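Local coordinates for CLIP-associating protein (PDB 4G3A) that tracks microtubule plus ends and stabilises dynamic microtubules for mitotic spindle formation as the full-length protein, of which this chain is the N-terminal TOG-like domain, at residues A[7-12]-A[33-38]; A[71-76]-A[111-116]; A[169-174]-A[208-213]; A[202-207]-A[224-229]. All coordinates share one frame; numbering follows the deposited sequence.

How the interactions relate
The four contacts are spread along a row of helix pairs. Interaction 1 lies near the N-terminal end, and interactions 3 and 4 lie on the other side of the chain's centre. Interaction 2 sits deep, and its centre lies about 9 Å from the centre of the chain. It joins two helices of successive HEAT repeats, and its one hydrogen bond is buried. Interactions 1 and 2 touch where Leu35 packs on Glu75. Interactions 3 and 4 also touch, through Leu207 against Ile170 and Cys174, and they share the helix 203-208 region. Aromatic and apolar packing carries interaction 1. Interaction 3 is mostly apolar, with selenium and sulfur in it. Interaction 4 adds a salt bridge at its exposed side.

Interaction 1 (A[7-12]-A[33-38]); sequences SDLDGF and TFLSDD
Phe34 meets Phe12, Leu9 and the backbone of Ser7 and Asp8. The two rings form an offset edge-to-face pair. Phe12 turns its edge toward the face of Phe34, with centroids 5.6 Å apart and planes at 62°. Phe12 CE2 comes 3.9 Å from Phe34 CG. Leu9 reaches the same ring with one methyl: Leu9 CD2 is 3.5 Å from Phe34 CE2. That methyl also touches Leu35, at 3.9 Å from Leu9 CD2 to Leu35 CD2. At the far part of the ring, Phe34 CE1 lies 3.4 Å from Ser7 O, and Asp8 CA is close to Phe34 CZ.

Phe34 CG is anti to the backbone N (chi1 179°), which places CG on the side facing 7-12. Asp8 caps the start of helix 9-18. Asp8 OD2 accepts a bond from Gly11 N at 2.9 Å, nearly in line with its C-O bond. Further out, Leu27, Asp30 and Leu31 of helix 21-36 touch Phe12, and Leu35 packs against Leu76 of helix 63-80.

No hydrogen bond crosses between 7-12 and 33-38. Cohesion between the first two helices here comes from aromatic and apolar packing. The capping bond is consistent with holding the turn that carries Ser7 and Asp8 next to the ring.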
# COMPACT_ATOMS: atom_id res chain seq x y z
N SER A 7 30.49 0.87 2.13
CA SER A 7 30.79 1.84 1.08
C SER A 7 30.03 1.52 -0.21
O SER A 7 29.84 2.39 -1.07
CB SER A 7 32.29 1.88 0.80
OG SER A 7 32.80 0.58 0.57
N ASP A 8 29.59 0.27 -0.33
CA ASP A 8 28.76 -0.10 -1.48
C ASP A 8 27.73 -1.17 -1.12
O ASP A 8 27.72 -1.68 0.01
CB ASP A 8 29.63 -0.57 -2.64
CG ASP A 8 30.48 -1.76 -2.28
OD1 ASP A 8 31.38 -2.11 -3.08
OD2 ASP A 8 30.26 -2.34 -1.20
N LEU A 9 26.88 -1.51 -2.08
CA LEU A 9 25.83 -2.49 -1.83
C LEU A 9 26.36 -3.82 -1.31
O LEU A 9 25.83 -4.37 -0.34
CB LEU A 9 25.00 -2.71 -3.10
CG LEU A 9 23.64 -2.03 -3.16
CD1 LEU A 9 22.57 -3.08 -3.08
CD2 LEU A 9 23.47 -1.01 -2.03
N ASP A 10 27.41 -4.34 -1.94
CA ASP A 10 27.98 -5.62 -1.52
C ASP A 10 28.38 -5.58 -0.05
O ASP A 10 28.19 -6.55 0.69
CB ASP A 10 29.17 -5.99 -2.40
CG ASP A 10 28.74 -6.58 -3.73
OD1 ASP A 10 27.78 -7.37 -3.74
OD2 ASP A 10 29.37 -6.26 -4.76
N GLY A 11 28.94 -4.45 0.38
CA GLY A 11 29.28 -4.24 1.77
C GLY A 11 28.09 -4.36 2.71
O GLY A 11 28.18 -5.01 3.75
N PHE A 12 26.97 -3.73 2.35
CA PHE A 12 25.76 -3.84 3.15
C PHE A 12 25.29 -5.29 3.20
O PHE A 12 25.01 -5.83 4.26
CB PHE A 12 24.64 -2.96 2.59
CG PHE A 12 24.76 -1.50 2.97
CD1 PHE A 12 24.40 -1.07 4.23
CD2 PHE A 12 25.23 -0.57 2.05
CE1 PHE A 12 24.52 0.27 4.58
CE2 PHE A 12 25.35 0.76 2.39
CZ PHE A 12 24.99 1.18 3.66
N THR A 33 19.86 5.75 3.56
CA THR A 33 20.61 6.94 3.17
C THR A 33 21.38 6.70 1.88
O THR A 33 21.36 7.53 0.97
CB THR A 33 21.59 7.37 4.26
OG1 THR A 33 20.85 7.80 5.42
CG2 THR A 33 22.47 8.51 3.77
N PHE A 34 22.06 5.56 1.81
CA PHE A 34 22.86 5.21 0.65
C PHE A 34 22.02 5.16 -0.62
O PHE A 34 22.34 5.80 -1.61
CB PHE A 34 23.54 3.86 0.88
CG PHE A 34 24.39 3.40 -0.28
CD1 PHE A 34 25.75 3.68 -0.31
CD2 PHE A 34 23.83 2.69 -1.33
CE1 PHE A 34 26.54 3.27 -1.37
CE2 PHE A 34 24.61 2.27 -2.39
CZ PHE A 34 25.97 2.55 -2.41
N LEU A 35 20.93 4.39 -0.57
CA LEU A 35 20.06 4.22 -1.73
C LEU A 35 19.33 5.51 -2.11
O LEU A 35 18.93 5.68 -3.26
CB LEU A 35 19.02 3.12 -1.44
CG LEU A 35 19.57 1.71 -1.25
CD1 LEU A 35 18.44 0.76 -0.91
CD2 LEU A 35 20.30 1.24 -2.49
N SER A 36 19.16 6.41 -1.14
CA SER A 36 18.43 7.65 -1.40
C SER A 36 19.23 8.63 -2.26
O SER A 36 18.66 9.42 -3.01
CB SER A 36 18.02 8.31 -0.09
OG SER A 36 17.11 7.48 0.62
N ASP A 37 20.55 8.56 -2.15
CA ASP A 37 21.43 9.47 -2.87
C ASP A 37 21.70 8.95 -4.28
O ASP A 37 22.37 7.93 -4.46
CB ASP A 37 22.74 9.61 -2.09
CG ASP A 37 23.64 10.70 -2.63
OD1 ASP A 37 23.40 11.17 -3.76
OD2 ASP A 37 24.59 11.09 -1.92
N ASP A 38 21.18 9.64 -5.29
CA ASP A 38 21.36 9.16 -6.66
C ASP A 38 22.79 9.31 -7.18
O ASP A 38 23.07 9.00 -8.34
CB ASP A 38 20.34 9.78 -7.64
CG ASP A 38 20.70 11.20 -8.05
OD1 ASP A 38 21.22 11.95 -7.21
OD2 ASP A 38 20.44 11.55 -9.21

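Interaction 2 (A[71-76]-A[111-116])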
# COMPACT_ATOMS: atom_id res chain seq x y z
N GLU A 71 11.26 1.48 3.57
CA GLU A 71 11.94 2.62 2.96
C GLU A 71 13.03 2.16 1.98
O GLU A 71 13.22 2.76 0.93
CB GLU A 71 12.52 3.52 4.04
CG GLU A 71 11.45 4.21 4.89
CD GLU A 71 12.03 5.04 6.03
OE1 GLU A 71 11.57 4.87 7.18
OE2 GLU A 71 12.94 5.86 5.79
N ALA A 72 13.73 1.09 2.33
CA ALA A 72 14.78 0.57 1.47
C ALA A 72 14.16 0.04 0.19
O ALA A 72 14.68 0.28 -0.90
CB ALA A 72 15.58 -0.53 2.17
N PHE A 73 13.05 -0.69 0.33
CA PHE A 73 12.37 -1.21 -0.83
C PHE A 73 11.87 -0.04 -1.69
O PHE A 73 11.97 -0.07 -2.91
CB PHE A 73 11.22 -2.15 -0.43
CG PHE A 73 11.66 -3.56 -0.11
CD1 PHE A 73 12.41 -4.29 -1.02
CD2 PHE A 73 11.29 -4.17 1.08
CE1 PHE A 73 12.82 -5.59 -0.74
CE2 PHE A 73 11.69 -5.48 1.37
CZ PHE A 73 12.46 -6.19 0.46
N SER A 74 11.34 1.00 -1.06
CA SER A 74 10.90 2.16 -1.82
C SER A 74 12.05 2.72 -2.68
O SER A 74 11.86 3.06 -3.85
CB SER A 74 10.33 3.25 -0.91
OG SER A 74 8.95 3.00 -0.64
N GLU A 75 13.25 2.80 -2.10
CA GLU A 75 14.40 3.32 -2.83
C GLU A 75 14.82 2.41 -4.00
O GLU A 75 15.13 2.90 -5.08
CB GLU A 75 15.58 3.60 -1.89
CG GLU A 75 15.29 4.69 -0.88
CD GLU A 75 14.76 5.97 -1.53
OE1 GLU A 75 15.31 6.38 -2.58
OE2 GLU A 75 13.80 6.55 -1.00
N LEU A 76 14.79 1.10 -3.78
CA LEU A 76 15.05 0.15 -4.87
C LEU A 76 14.00 0.26 -5.97
O LEU A 76 14.32 0.20 -7.16
CB LEU A 76 15.09 -1.29 -4.34
CG LEU A 76 16.23 -1.63 -3.37
CD1 LEU A 76 15.97 -2.96 -2.67
CD2 LEU A 76 17.56 -1.65 -4.10
N GLN A 111 2.26 2.22 2.99
CA GLN A 111 1.39 2.83 1.99
C GLN A 111 2.26 3.51 0.93
O GLN A 111 1.99 3.45 -0.27
CB GLN A 111 0.45 3.85 2.64
CG GLN A 111 -0.75 3.24 3.40
CD GLN A 111 -1.89 2.84 2.48
OE1 GLN A 111 -1.70 2.68 1.26
NE2 GLN A 111 -3.08 2.67 3.04
N LEU A 112 3.33 4.14 1.38
CA LEU A 112 4.22 4.85 0.46
C LEU A 112 4.92 3.87 -0.50
O LEU A 112 5.04 4.14 -1.69
CB LEU A 112 5.21 5.73 1.23
CG LEU A 112 6.22 6.57 0.44
CD1 LEU A 112 5.61 7.22 -0.80
CD2 LEU A 112 6.87 7.61 1.34
N LEU A 113 5.36 2.72 0.01
CA LEU A 113 5.91 1.67 -0.85
C LEU A 113 4.92 1.28 -1.94
O LEU A 113 5.29 1.09 -3.11
CB LEU A 113 6.30 0.43 -0.02
CG LEU A 113 6.99 -0.72 -0.76
CD1 LEU A 113 7.84 -1.64 0.19
CD2 LEU A 113 5.99 -1.56 -1.56
N LEU A 114 3.65 1.13 -1.56
CA LEU A 114 2.61 0.80 -2.53
C LEU A 114 2.46 1.90 -3.59
O LEU A 114 2.37 1.61 -4.78
CB LEU A 114 1.26 0.52 -1.85
CG LEU A 114 1.22 -0.68 -0.89
CD1 LEU A 114 -0.14 -0.77 -0.20
CD2 LEU A 114 1.55 -1.97 -1.63
N ARG A 115 2.43 3.15 -3.17
CA ARG A 115 2.33 4.24 -4.14
C ARG A 115 3.57 4.28 -5.06
O ARG A 115 3.47 4.56 -6.25
CB ARG A 115 2.11 5.58 -3.44
CG ARG A 115 0.75 5.66 -2.72
CD ARG A 115 0.34 7.11 -2.40
NE ARG A 115 1.26 7.75 -1.46
CZ ARG A 115 1.15 7.66 -0.14
NH1 ARG A 115 0.17 6.95 0.40
NH2 ARG A 115 2.01 8.28 0.65
N ASP A 116 4.74 3.98 -4.49
CA ASP A 116 5.97 3.97 -5.27
C ASP A 116 5.95 2.89 -6.36
O ASP A 116 6.39 3.13 -7.48
CB ASP A 116 7.20 3.82 -4.36
CG ASP A 116 7.49 5.07 -3.54
OD1 ASP A 116 7.12 6.19 -3.96
OD2 ASP A 116 8.11 4.93 -2.47
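Ser74 lays its hydroxyl over the backbone of Leu113: Ser74 OG is 3.3 Å from Leu113 CA. The same hydroxyl donates a hydrogen bond of 2.8 Å from Ser74 OG to Asp116 OD2. Asp116 OD2 accepts through its anti lone pair, on the side away from OD1. Ser74 OG is anti to its own carbonyl carbon (chi1 -85°), which turns it across to the other helix. Both Ser74 and Asp116 are buried, so a polar pair is satisfied inside the interface. Glu75 OE2 lies 6.1 Å from Asp116 OD2, but its salt bridge to Lys78 probably tempers any effect of this like charge.

Beside the polar pair is an apolar touch. Leu113 CG is anti to the backbone N (chi1 -176°), on the side of helix 63-80. From there Leu113 CD1 packs on Phe73 CB at 3.5 Å. The ring of Phe73 leads away toward Ile51 and Leu54 of helix 47-58 and Val91 of helix 88-98. Leu113 also packs on Val95 of helix 88-98.

The axes of 71-76 and 111-116 approach to 9.1 Å and run nearly parallel, at 11°. Ser74 and Leu113 have the nearest CA atoms. Helix 63-80 belongs to HEAT 1 and helix 104-119 to HEAT 2. Equivalent helices lying side by side in successive repeats are typical of the HEAT-repeat array that forms a TOG domain.

Interaction 3 (A[169-174]-A[208-213])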
# COMPACT_ATOMS: atom_id res chain seq x y z
N TYR A 169 -15.17 -2.77 -8.08
CA TYR A 169 -14.94 -2.57 -6.65
C TYR A 169 -16.16 -2.18 -5.80
O TYR A 169 -16.14 -2.31 -4.56
CB TYR A 169 -13.85 -1.54 -6.45
CG TYR A 169 -12.49 -2.09 -6.72
CD1 TYR A 169 -11.72 -2.60 -5.70
CD2 TYR A 169 -11.99 -2.13 -8.01
CE1 TYR A 169 -10.48 -3.12 -5.95
CE2 TYR A 169 -10.74 -2.65 -8.27
CZ TYR A 169 -9.99 -3.14 -7.24
OH TYR A 169 -8.74 -3.67 -7.48
N ILE A 170 -17.21 -1.72 -6.45
CA ILE A 170 -18.37 -1.27 -5.67
C ILE A 170 -18.95 -2.36 -4.77
O ILE A 170 -19.20 -2.12 -3.59
CB ILE A 170 -19.45 -0.61 -6.54
CG1 ILE A 170 -18.81 0.47 -7.42
CG2 ILE A 170 -20.53 0.01 -5.65
CD1 ILE A 170 -17.95 1.43 -6.63
N PRO A 171 -19.13 -3.58 -5.30
CA PRO A 171 -19.75 -4.56 -4.39
C PRO A 171 -18.85 -4.94 -3.19
O PRO A 171 -19.35 -4.96 -2.06
CB PRO A 171 -20.08 -5.75 -5.30
CG PRO A 171 -20.17 -5.16 -6.67
CD PRO A 171 -19.14 -4.05 -6.70
N PRO A 172 -17.55 -5.22 -3.41
CA PRO A 172 -16.77 -5.47 -2.19
C PRO A 172 -16.68 -4.28 -1.24
O PRO A 172 -16.70 -4.50 -0.03
CB PRO A 172 -15.37 -5.84 -2.72
CG PRO A 172 -15.38 -5.51 -4.17
CD PRO A 172 -16.80 -5.56 -4.63
N VAL A 173 -16.58 -3.05 -1.74
CA VAL A 173 -16.58 -1.90 -0.83
C VAL A 173 -17.93 -1.83 -0.09
O VAL A 173 -17.99 -1.56 1.11
CB VAL A 173 -16.31 -0.58 -1.58
CG1 VAL A 173 -16.59 0.62 -0.66
CG2 VAL A 173 -14.89 -0.56 -2.11
N CYS A 174 -19.01 -2.08 -0.80
CA CYS A 174 -20.32 -2.07 -0.15
C CYS A 174 -20.42 -3.15 0.94
O CYS A 174 -21.00 -2.91 1.99
CB CYS A 174 -21.44 -2.22 -1.17
SG CYS A 174 -21.76 -0.70 -2.13
N ARG A 208 -28.19 1.52 -5.93
CA ARG A 208 -29.58 1.18 -5.67
C ARG A 208 -29.88 -0.28 -6.02
O ARG A 208 -30.78 -0.89 -5.43
CB ARG A 208 -30.52 2.13 -6.40
CG ARG A 208 -31.91 2.17 -5.78
CD ARG A 208 -32.82 3.05 -6.60
NE ARG A 208 -34.21 2.94 -6.17
CZ ARG A 208 -34.86 3.89 -5.51
NH1 ARG A 208 -34.25 5.02 -5.19
NH2 ARG A 208 -36.13 3.71 -5.18
N ARG A 209 -29.13 -0.83 -6.97
CA ARG A 209 -29.24 -2.25 -7.34
C ARG A 209 -28.51 -3.15 -6.35
O ARG A 209 -28.68 -4.37 -6.34
CB ARG A 209 -28.68 -2.47 -8.75
CG ARG A 209 -27.16 -2.55 -8.78
CD ARG A 209 -26.57 -2.70 -10.19
NE ARG A 209 -26.70 -4.05 -10.72
CZ ARG A 209 -26.08 -5.12 -10.22
NH1 ARG A 209 -25.29 -5.01 -9.16
NH2 ARG A 209 -26.26 -6.31 -10.78
N MSE A 210 -27.67 -2.55 -5.52
CA MSE A 210 -26.90 -3.29 -4.53
C MSE A 210 -27.83 -3.70 -3.40
O MSE A 210 -27.95 -2.99 -2.40
CB MSE A 210 -25.78 -2.40 -3.98
CG MSE A 210 -24.43 -3.06 -3.83
SE MSE A 210 -23.61 -3.48 -5.54
CE MSE A 210 -23.38 -1.71 -6.23
N ASP A 211 -28.50 -4.84 -3.54
CA ASP A 211 -29.43 -5.31 -2.52
C ASP A 211 -28.72 -5.54 -1.18
O ASP A 211 -29.35 -5.67 -0.14
CB ASP A 211 -30.19 -6.56 -2.97
CG ASP A 211 -29.27 -7.69 -3.40
OD1 ASP A 211 -28.03 -7.49 -3.42
OD2 ASP A 211 -29.79 -8.77 -3.74
N ASP A 212 -27.39 -5.60 -1.24
CA ASP A 212 -26.56 -5.52 -0.05
C ASP A 212 -26.90 -4.27 0.77
O ASP A 212 -27.42 -4.38 1.89
CB ASP A 212 -25.09 -5.47 -0.47
CG ASP A 212 -24.12 -5.65 0.71
OD1 ASP A 212 -23.60 -6.77 0.89
OD2 ASP A 212 -23.87 -4.66 1.43
N VAL A 213 -26.63 -3.10 0.19
CA VAL A 213 -26.77 -1.79 0.84
C VAL A 213 -28.18 -1.50 1.36
O VAL A 213 -29.12 -1.32 0.58
CB VAL A 213 -26.39 -0.66 -0.13
CG1 VAL A 213 -26.55 0.69 0.54
CG2 VAL A 213 -24.97 -0.85 -0.64
O HOH W 1 -21.63 -6.47 -1.88
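Met210, a selenomethionine here, and Cys174 bury the most surface in this contact. The chain of Met210 is bent at chi2 (69°) and chi3 (64°). These bends lay its selenium and methyl against helix 170-175. Its methyl presses on Ile170, with Met210 CE only 3.4 Å from Ile170 CG2. This is tighter than a usual carbon contact. The two side chains cross at about a right angle. The selenium meets the ring of Pro171, the residue after Ile170, at 4.0 Å from Met210 SE to Pro171 CG.

Cys174 meets the Met210 chain nearer its root, at CG. Cys174 SG lies 3.9 Å from Met210 CG. That sulfur also touches a valine methyl, at 3.5 Å from Cys174 SG to Val213 CG2. Cys174 SG is anti to the carbonyl carbon (chi1 -75°), and in that position it faces both partners.

Asp212 brings the polar part. A water donates to Pro171 O at 2.7 Å, and donates weakly to Asp212 OD1. Asp212 OD2 and Cys174 O are close, but both are acceptors and do not bond.

Met210 is also the centre of an inverse gamma turn. The loop carrying it joins helices 203-208 and 215-229. Helix 170-175 is touched by this loop, by Leu207 of helix 203-208, and by helix 182-199, where Ile195 meets Ile170 and Leu192 meets Cys174. Just before it, Tyr169 packs on helix 125-136.

Interaction 4 (A[202-207]-A[224-229]); sequences RLRPDL and KFDQVK
Phe225 fills the tight side of this contact, where its ring meets two leucines. Leu207 approaches it tip to tip and in the ring plane, with Leu207 CD1 3.7 Å from Phe225 CE1. Leu203 crosses it at about a right angle, and Leu203 CD2 is 3.7 Å from Phe225 CZ. All three residues are buried. Tyr196 of helix 182-199 stacks with the same ring.

The more exposed side is polar. Arg204 and Phe225 slide past each other in opposite directions. The Arg204 chain bends at chi3 (87°), which turns NE off the line of the chain. One guanidinium face lies over the start of the Phe225 side chain, with Arg204 NH1 3.7 Å from Phe225 CB. Arg204 NH2 forms a salt bridge of 2.7 Å to Asp226 OD1. The bond is bent (135°), and the nitrogen comes from above the carboxylate plane, 52° out of it.

The axes of 203-207 and 224-229 run antiparallel, 12.8 Å apart at closest, a distance spanned by long side chains. Arg204 also pairs with Glu222 through NE and with Asp201 OD1 through NH1, while Lys229 takes Asp201 OD2. These acids are consistent with offsetting two neighbouring positive charges, while the Phe225 ring packs on the leucines on the buried side.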
# COMPACT_ATOMS: atom_id res chain seq x y z
N ARG A 202 -23.94 8.46 -11.84
CA ARG A 202 -24.23 7.11 -12.28
C ARG A 202 -24.00 6.11 -11.15
O ARG A 202 -24.43 4.95 -11.23
CB ARG A 202 -23.38 6.72 -13.49
CG ARG A 202 -22.00 6.19 -13.12
CD ARG A 202 -21.38 5.37 -14.25
NE ARG A 202 -20.75 6.21 -15.27
CZ ARG A 202 -20.16 5.74 -16.37
NH1 ARG A 202 -20.13 4.44 -16.60
NH2 ARG A 202 -19.62 6.58 -17.24
N LEU A 203 -23.31 6.55 -10.10
CA LEU A 203 -23.04 5.69 -8.95
C LEU A 203 -24.32 5.42 -8.16
O LEU A 203 -24.47 4.37 -7.54
CB LEU A 203 -21.97 6.32 -8.05
CG LEU A 203 -21.60 5.55 -6.78
CD1 LEU A 203 -21.08 4.18 -7.14
CD2 LEU A 203 -20.58 6.30 -5.95
N ARG A 204 -25.26 6.38 -8.22
CA ARG A 204 -26.48 6.30 -7.41
C ARG A 204 -27.36 5.09 -7.75
O ARG A 204 -27.73 4.33 -6.85
CB ARG A 204 -27.26 7.63 -7.48
CG ARG A 204 -26.34 8.85 -7.47
CD ARG A 204 -27.09 10.20 -7.61
NE ARG A 204 -27.50 10.66 -6.29
CZ ARG A 204 -27.05 11.76 -5.70
NH1 ARG A 204 -26.19 12.55 -6.31
NH2 ARG A 204 -27.49 12.08 -4.49
N PRO A 205 -27.72 4.90 -9.03
CA PRO A 205 -28.50 3.71 -9.40
C PRO A 205 -27.67 2.42 -9.31
O PRO A 205 -28.24 1.34 -9.14
CB PRO A 205 -28.90 3.99 -10.85
CG PRO A 205 -27.88 4.98 -11.34
CD PRO A 205 -27.59 5.84 -10.16
N ASP A 206 -26.36 2.53 -9.43
CA ASP A 206 -25.48 1.39 -9.22
C ASP A 206 -25.65 0.86 -7.80
O ASP A 206 -25.74 -0.35 -7.58
CB ASP A 206 -24.01 1.80 -9.39
CG ASP A 206 -23.55 1.75 -10.83
OD1 ASP A 206 -24.33 1.27 -11.69
OD2 ASP A 206 -22.41 2.18 -11.10
N LEU A 207 -25.66 1.77 -6.84
CA LEU A 207 -25.82 1.38 -5.45
C LEU A 207 -27.25 0.95 -5.20
O LEU A 207 -27.51 0.10 -4.35
CB LEU A 207 -25.42 2.52 -4.51
CG LEU A 207 -23.98 3.01 -4.63
CD1 LEU A 207 -23.83 4.36 -3.92
CD2 LEU A 207 -22.98 1.98 -4.08
N LYS A 224 -24.61 12.41 1.24
CA LYS A 224 -23.20 12.77 1.12
C LYS A 224 -22.79 13.14 -0.30
O LYS A 224 -21.98 14.05 -0.50
CB LYS A 224 -22.32 11.67 1.71
CG LYS A 224 -22.38 11.65 3.22
CD LYS A 224 -21.81 10.37 3.80
CE LYS A 224 -21.87 10.39 5.32
NZ LYS A 224 -20.89 11.36 5.90
N PHE A 225 -23.35 12.46 -1.30
CA PHE A 225 -23.08 12.82 -2.69
C PHE A 225 -23.63 14.22 -3.01
O PHE A 225 -22.97 15.02 -3.67
CB PHE A 225 -23.67 11.79 -3.65
CG PHE A 225 -23.16 10.39 -3.44
CD1 PHE A 225 -23.81 9.31 -4.01
CD2 PHE A 225 -22.04 10.16 -2.66
CE1 PHE A 225 -23.35 8.02 -3.82
CE2 PHE A 225 -21.57 8.86 -2.45
CZ PHE A 225 -22.22 7.80 -3.04
N ASP A 226 -24.85 14.49 -2.55
CA ASP A 226 -25.46 15.79 -2.78
C ASP A 226 -24.54 16.85 -2.22
O ASP A 226 -24.29 17.87 -2.86
CB ASP A 226 -26.82 15.89 -2.09
CG ASP A 226 -27.88 15.05 -2.75
OD1 ASP A 226 -27.72 14.71 -3.94
OD2 ASP A 226 -28.89 14.73 -2.08
N GLN A 227 -24.04 16.59 -1.01
CA GLN A 227 -23.14 17.53 -0.35
C GLN A 227 -21.87 17.78 -1.17
O GLN A 227 -21.40 18.93 -1.26
CB GLN A 227 -22.80 17.04 1.06
CG GLN A 227 -22.13 18.09 1.91
CD GLN A 227 -22.87 19.43 1.89
OE1 GLN A 227 -24.10 19.47 2.06
NE2 GLN A 227 -22.14 20.52 1.68
N VAL A 228 -21.32 16.73 -1.77
CA VAL A 228 -20.16 16.90 -2.65
C VAL A 228 -20.52 17.79 -3.84
O VAL A 228 -19.77 18.70 -4.21
CB VAL A 228 -19.63 15.55 -3.15
CG1 VAL A 228 -18.66 15.76 -4.31
CG2 VAL A 228 -18.97 14.76 -2.01
N LYS A 229 -21.68 17.53 -4.43
CA LYS A 229 -22.16 18.28 -5.59
C LYS A 229 -22.09 19.80 -5.36
O LYS A 229 -21.83 20.56 -6.29
CB LYS A 229 -23.58 17.87 -5.96
CG LYS A 229 -23.77 17.61 -7.44
CD LYS A 229 -25.21 17.87 -7.86
CE LYS A 229 -25.87 16.61 -8.37
NZ LYS A 229 -25.15 16.10 -9.56